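GP37 (Pseudomonas phage phikz, PDB 5FT0) inhibits the host RNA degradosome, probably by binding RNase E and blocking its activity on RNA. Local coordinates at residues 14-18 / 216-220. Sequence-based numbering, arbitrary orientation.
Sequences ALSKL and CHPDV
A type I beta turn, H217 to V220, joining antiparallel strands 206-217 and 220-232, docks against the C-terminal end of helix 8-15, where a second type I turn runs from L15 to L18. A14 lies opposite D219 (CA atoms 6.6 Å apart) and K17 opposite H217 (7.9 Å). H217, with chi1 t and chi2 near -80°, uses both ring nitrogens: NE2 donates to A14 O at 2.9 Å, while ND1 accepts from D219 N at 3.1 Å, so the imidazole links the helix end to its own turn. A14 O also accepts K17 N (3.2 Å), and L18 N bonds to L15 O (3.0 Å). L18 CD2 approaches the ring edge at H217 CD2 (3.9 Å), and I79 of helix 67-82 touches both side chains. On the exposed side, K17, m at chi1 and extended beyond, passes P218, with K17 CD 4.1 Å from P218 CG. It forms a salt bridge with D219: K17 NZ lies 2.8 Å from D219 OD1, with a weak second bond to D219 OD2 at 2.9 Å.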
ATOM      1  N   ALA A  14       6.619  17.273 -27.102  1.00 29.57           N
ATOM      2  CA  ALA A  14       5.366  17.856 -26.632  1.00 34.31           C
ATOM      3  C   ALA A  14       5.571  18.623 -25.331  1.00 32.23           C
ATOM      4  O   ALA A  14       5.044  19.728 -25.162  1.00 31.88           O
ATOM      5  CB  ALA A  14       4.313  16.762 -26.450  1.00 26.07           C
ATOM      6  N   LEU A  15       6.340  18.051 -24.398  1.00 31.28           N
ATOM      7  CA  LEU A  15       6.569  18.718 -23.121  1.00 29.41           C
ATOM      8  C   LEU A  15       7.354  20.012 -23.288  1.00 36.10           C
ATOM      9  O   LEU A  15       7.167  20.954 -22.509  1.00 33.74           O
ATOM     10  CB  LEU A  15       7.291  17.774 -22.160  1.00 33.80           C
ATOM     11  CG  LEU A  15       6.467  16.584 -21.665  1.00 32.61           C
ATOM     12  CD1 LEU A  15       7.244  15.766 -20.646  1.00 35.58           C
ATOM     13  CD2 LEU A  15       5.151  17.071 -21.078  1.00 25.99           C
ATOM     14  N   SER A  16       8.223  20.086 -24.300  1.00 36.10           N
ATOM     15  CA  SER A  16       9.027  21.282 -24.521  1.00 40.37           C
ATOM     16  C   SER A  16       8.191  22.486 -24.937  1.00 35.45           C
ATOM     17  O   SER A  16       8.687  23.615 -24.868  1.00 42.06           O
ATOM     18  CB  SER A  16      10.100  21.010 -25.578  1.00 40.38           C
ATOM     19  OG  SER A  16       9.516  20.822 -26.857  1.00 42.32           O
ATOM     20  N   LYS A  17       6.949  22.279 -25.369  1.00 34.63           N
ATOM     21  CA  LYS A  17       6.076  23.399 -25.689  1.00 31.26           C
ATOM     22  C   LYS A  17       5.444  24.023 -24.454  1.00 34.43           C
ATOM     23  O   LYS A  17       4.836  25.093 -24.562  1.00 33.10           O
ATOM     24  CB  LYS A  17       4.994  22.951 -26.676  1.00 34.71           C
ATOM     25  CG  LYS A  17       5.552  22.645 -28.056  1.00 38.55           C
ATOM     26  CD  LYS A  17       4.617  21.803 -28.904  1.00 40.23           C
ATOM     27  CE  LYS A  17       5.329  21.356 -30.177  1.00 35.87           C
ATOM     28  NZ  LYS A  17       4.485  20.467 -31.018  1.00 50.94           N
ATOM     29  N   LEU A  18       5.584  23.394 -23.288  1.00 33.69           N
ATOM     30  CA  LEU A  18       5.055  23.947 -22.048  1.00 29.69           C
ATOM     31  C   LEU A  18       5.986  25.038 -21.530  1.00 39.24           C
ATOM     32  O   LEU A  18       7.174  24.788 -21.291  1.00 32.66           O
ATOM     33  CB  LEU A  18       4.886  22.853 -20.998  1.00 29.91           C
ATOM     34  CG  LEU A  18       3.762  21.837 -21.210  1.00 34.86           C
ATOM     35  CD1 LEU A  18       3.753  20.817 -20.084  1.00 29.40           C
ATOM     36  CD2 LEU A  18       2.422  22.543 -21.302  1.00 29.39           C
ATOM     37  N   CYS A 216      -5.200  24.489 -23.621  1.00 29.28           N
ATOM     38  CA  CYS A 216      -4.914  24.312 -25.036  1.00 27.23           C
ATOM     39  C   CYS A 216      -3.433  24.004 -25.221  1.00 31.01           C
ATOM     40  O   CYS A 216      -2.573  24.738 -24.725  1.00 33.23           O
ATOM     41  CB  CYS A 216      -5.297  25.566 -25.820  1.00 35.34           C
ATOM     42  SG  CYS A 216      -5.077  25.433 -27.604  1.00 38.10           S
ATOM     43  N   HIS A 217      -3.144  22.918 -25.932  1.00 27.21           N
ATOM     44  CA  HIS A 217      -1.786  22.511 -26.244  1.00 30.56           C
ATOM     45  C   HIS A 217      -1.724  22.125 -27.716  1.00 33.94           C
ATOM     46  O   HIS A 217      -2.661  21.505 -28.232  1.00 39.62           O
ATOM     47  CB  HIS A 217      -1.352  21.330 -25.361  1.00 29.31           C
ATOM     48  CG  HIS A 217       0.087  20.947 -25.515  1.00 29.19           C
ATOM     49  ND1 HIS A 217       0.547  20.183 -26.566  1.00 27.61           N
ATOM     50  CD2 HIS A 217       1.166  21.211 -24.740  1.00 28.26           C
ATOM     51  CE1 HIS A 217       1.850  20.002 -26.438  1.00 30.44           C
ATOM     52  NE2 HIS A 217       2.250  20.615 -25.337  1.00 30.42           N
ATOM     53  N   PRO A 218      -0.646  22.482 -28.416  1.00 35.94           N
ATOM     54  CA  PRO A 218      -0.618  22.287 -29.877  1.00 35.01           C
ATOM     55  C   PRO A 218      -0.759  20.841 -30.331  1.00 38.85           C
ATOM     56  O   PRO A 218      -1.167  20.615 -31.476  1.00 42.53           O
ATOM     57  CB  PRO A 218       0.748  22.861 -30.280  1.00 34.12           C
ATOM     58  CG  PRO A 218       1.096  23.815 -29.190  1.00 40.28           C
ATOM     59  CD  PRO A 218       0.530  23.227 -27.933  1.00 38.68           C
ATOM     60  N   ASP A 219      -0.445  19.859 -29.487  1.00 36.73           N
ATOM     61  CA  ASP A 219      -0.358  18.469 -29.920  1.00 30.63           C
ATOM     62  C   ASP A 219      -1.551  17.619 -29.503  1.00 35.41           C
ATOM     63  O   ASP A 219      -1.644  16.462 -29.925  1.00 35.77           O
ATOM     64  CB  ASP A 219       0.929  17.833 -29.385  1.00 33.70           C
ATOM     65  CG  ASP A 219       2.176  18.478 -29.958  1.00 43.12           C
ATOM     66  OD1 ASP A 219       2.096  19.034 -31.074  1.00 50.06           O
ATOM     67  OD2 ASP A 219       3.234  18.429 -29.297  1.00 48.20           O
ATOM     68  N   VAL A 220      -2.461  18.148 -28.687  1.00 34.31           N
ATOM     69  CA  VAL A 220      -3.579  17.372 -28.170  1.00 34.19           C
ATOM     70  C   VAL A 220      -4.840  18.217 -28.240  1.00 37.32           C
ATOM     71  O   VAL A 220      -4.792  19.445 -28.345  1.00 37.49           O
ATOM     72  CB  VAL A 220      -3.342  16.896 -26.719  1.00 33.55           C
ATOM     73  CG1 VAL A 220      -2.170  15.924 -26.653  1.00 31.73           C
ATOM     74  CG2 VAL A 220      -3.115  18.086 -25.806  1.00 26.19           C
TER